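ESSC (Geobacillus thermodenitrificans, PDB 5FWH) is a membrane-associated FtsK/SpoIIIE-type ATPase component of the bacterial Type VII secretion apparatus, its N-terminal forkhead-associated region probably serving in protein-protein recognition. Local coordinates at residues F39-R42 and N43-Q47. Numbering follows the deposited sequence.
Sequences FSFR and NGYIQ
Phe41 and Tyr45 meet round a tight turn as an offset edge-to-face pair, the edge of the tyrosine directed at the face of the phenylalanine. Their ring centroids lie 5.8 Å apart with the planes at 63°, and the side chains cross at about a right angle. The shortest contact is at the root of the phenylalanine side chain, Tyr45 CD1 to Phe41 CB at 3.4 Å; Phe41 CG, 3.7 Å from Tyr45 CD1, sits in the plane of the tyrosine ring, at its edge. With CG anti to its carbonyl carbon (chi1 -64°), Phe41 sends its ring away from the turn's backbone and presents CB to the tyrosine. At the edge of the Phe41 ring lie Gly44 O, 3.5 Å from Phe41 CD1, and the aliphatic CG1 of Ile46. The backbone that brings the two aromatics together is a type I beta turn from Phe41 to Gly44, in the loop leading into strand 46-50 of the FHA-type beta-sandwich; a weak bond from Gly44 N to Phe41 O, 3.0 Å, closes it. Glycine suits the last corner because, at its positive phi, a CB would press against the carbonyl oxygen of Asn43. Phe41 is buried against Val79 and Met84, a place for a large apolar ring. Tyrosine suits its partly exposed position because its hydroxyl is hydrogen-bonded to Gln29 NE2, while its ring meets His32 edge-to-face. Replacing Phe41 with an alanine would probably deprive the Tyr45 edge of its aromatic face and open a gap beside Ile46 and Met84. Arg42 and Asn43 occupy the turn's exposed central positions, where polar side chains can meet solvent; Asn43 ND2 makes a weak hydrogen bond to Asp78 O.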
ATOM      1  N   PHE A  39      11.703 -17.068   1.669  1.00 61.42           N
ATOM      2  CA  PHE A  39      12.043 -17.484   0.300  1.00 61.25           C
ATOM      3  C   PHE A  39      13.542 -17.882   0.132  1.00 62.12           C
ATOM      4  O   PHE A  39      14.419 -17.332   0.829  1.00 62.77           O
ATOM      5  CB  PHE A  39      11.753 -16.344  -0.652  1.00 60.93           C
ATOM      6  CG  PHE A  39      10.295 -16.130  -0.968  1.00 63.27           C
ATOM      7  CD1 PHE A  39       9.253 -16.491  -0.082  1.00 65.54           C
ATOM      8  CD2 PHE A  39       9.956 -15.537  -2.171  1.00 62.54           C
ATOM      9  CE1 PHE A  39       7.923 -16.261  -0.410  1.00 66.10           C
ATOM     10  CE2 PHE A  39       8.620 -15.312  -2.502  1.00 65.09           C
ATOM     11  CZ  PHE A  39       7.603 -15.672  -1.626  1.00 64.72           C
ATOM     12  N   SER A  40      13.799 -18.778  -0.830  1.00 61.13           N
ATOM     13  CA  SER A  40      15.116 -19.322  -1.258  1.00 61.90           C
ATOM     14  C   SER A  40      15.988 -18.387  -2.129  1.00 59.56           C
ATOM     15  O   SER A  40      17.222 -18.327  -1.994  1.00 53.68           O
ATOM     16  CB  SER A  40      14.848 -20.596  -2.125  1.00 65.01           C
ATOM     17  OG  SER A  40      14.070 -20.344  -3.354  1.00 62.35           O
ATOM     18  N   PHE A  41      15.313 -17.759  -3.103  1.00 57.20           N
ATOM     19  CA  PHE A  41      15.926 -16.982  -4.170  1.00 57.17           C
ATOM     20  C   PHE A  41      16.963 -17.830  -4.956  1.00 60.93           C
ATOM     21  O   PHE A  41      18.052 -17.341  -5.311  1.00 62.13           O
ATOM     22  CB  PHE A  41      16.532 -15.667  -3.612  1.00 55.53           C
ATOM     23  CG  PHE A  41      15.512 -14.734  -3.031  1.00 54.08           C
ATOM     24  CD1 PHE A  41      14.734 -13.939  -3.870  1.00 52.79           C
ATOM     25  CD2 PHE A  41      15.294 -14.699  -1.676  1.00 51.99           C
ATOM     26  CE1 PHE A  41      13.774 -13.103  -3.351  1.00 50.76           C
ATOM     27  CE2 PHE A  41      14.345 -13.880  -1.145  1.00 50.04           C
ATOM     28  CZ  PHE A  41      13.579 -13.074  -1.977  1.00 51.22           C
ATOM     29  N   ARG A  42      16.599 -19.080  -5.241  1.00 62.86           N
ATOM     30  CA  ARG A  42      17.455 -19.951  -6.019  1.00 67.40           C
ATOM     31  C   ARG A  42      17.573 -19.492  -7.483  1.00 69.38           C
ATOM     32  O   ARG A  42      18.593 -19.681  -8.091  1.00 68.89           O
ATOM     33  CB  ARG A  42      17.007 -21.387  -5.929  1.00 69.22           C
ATOM     34  CG  ARG A  42      18.195 -22.330  -5.795  1.00 72.64           C
ATOM     35  CD  ARG A  42      17.766 -23.796  -5.712  1.00 76.80           C
ATOM     36  NE  ARG A  42      16.590 -23.926  -4.853  1.00 75.74           N
ATOM     37  CZ  ARG A  42      16.598 -23.831  -3.524  1.00 76.22           C
ATOM     38  NH1 ARG A  42      17.735 -23.642  -2.840  1.00 74.93           N
ATOM     39  NH2 ARG A  42      15.447 -23.937  -2.862  1.00 77.09           N
ATOM     40  N   ASN A  43      16.562 -18.847  -8.040  1.00 71.79           N
ATOM     41  CA  ASN A  43      16.808 -18.103  -9.304  1.00 74.70           C
ATOM     42  C   ASN A  43      17.256 -16.611  -9.079  1.00 71.77           C
ATOM     43  O   ASN A  43      16.818 -15.693  -9.774  1.00 72.63           O
ATOM     44  CB  ASN A  43      15.682 -18.296 -10.391  1.00 76.98           C
ATOM     45  CG  ASN A  43      14.236 -18.064  -9.882  1.00 78.41           C
ATOM     46  OD1 ASN A  43      13.996 -17.457  -8.835  1.00 75.25           O
ATOM     47  ND2 ASN A  43      13.250 -18.548 -10.673  1.00 80.71           N
ATOM     48  N   GLY A  44      18.148 -16.355  -8.119  1.00 63.81           N
ATOM     49  CA  GLY A  44      18.675 -14.989  -7.990  1.00 56.90           C
ATOM     50  C   GLY A  44      17.883 -14.155  -7.010  1.00 52.83           C
ATOM     51  O   GLY A  44      16.712 -14.406  -6.756  1.00 46.49           O
ATOM     52  N   TYR A  45      18.550 -13.191  -6.383  1.00 52.32           N
ATOM     53  CA  TYR A  45      17.862 -12.190  -5.648  1.00 52.22           C
ATOM     54  C   TYR A  45      17.170 -11.303  -6.708  1.00 55.51           C
ATOM     55  O   TYR A  45      17.340 -11.506  -7.953  1.00 57.18           O
ATOM     56  CB  TYR A  45      18.831 -11.420  -4.701  1.00 56.28           C
ATOM     57  CG  TYR A  45      19.589 -12.322  -3.703  1.00 58.67           C
ATOM     58  CD1 TYR A  45      18.919 -13.296  -2.945  1.00 58.12           C
ATOM     59  CD2 TYR A  45      20.988 -12.219  -3.523  1.00 60.04           C
ATOM     60  CE1 TYR A  45      19.597 -14.134  -2.073  1.00 56.86           C
ATOM     61  CE2 TYR A  45      21.679 -13.061  -2.624  1.00 58.55           C
ATOM     62  CZ  TYR A  45      20.989 -14.016  -1.895  1.00 58.45           C
ATOM     63  OH  TYR A  45      21.656 -14.860  -0.982  1.00 54.22           O
ATOM     64  N   ILE A  46      16.326 -10.378  -6.247  1.00 51.10           N
ATOM     65  CA  ILE A  46      15.683  -9.449  -7.117  1.00 46.80           C
ATOM     66  C   ILE A  46      16.356  -8.173  -6.982  1.00 51.89           C
ATOM     67  O   ILE A  46      16.554  -7.680  -5.850  1.00 56.96           O
ATOM     68  CB  ILE A  46      14.185  -9.328  -6.832  1.00 47.77           C
ATOM     69  CG1 ILE A  46      13.479 -10.712  -6.889  1.00 45.45           C
ATOM     70  CG2 ILE A  46      13.506  -8.381  -7.840  1.00 47.38           C
ATOM     71  CD1 ILE A  46      13.721 -11.481  -8.201  1.00 48.21           C
ATOM     72  N   GLN A  47      16.773  -7.640  -8.131  1.00 52.49           N
ATOM     73  CA  GLN A  47      17.406  -6.332  -8.192  1.00 52.61           C
ATOM     74  C   GLN A  47      16.442  -5.366  -8.812  1.00 47.21           C
ATOM     75  O   GLN A  47      15.867  -5.646  -9.874  1.00 48.13           O
ATOM     76  CB  GLN A  47      18.698  -6.367  -9.048  1.00 53.96           C
ATOM     77  CG  GLN A  47      19.799  -7.379  -8.685  1.00 56.73           C
ATOM     78  CD  GLN A  47      19.566  -8.805  -9.181  1.00 56.39           C
ATOM     79  OE1 GLN A  47      19.421  -9.092 -10.401  1.00 55.33           O
ATOM     80  NE2 GLN A  47      19.575  -9.717  -8.251  1.00 59.30           N
TER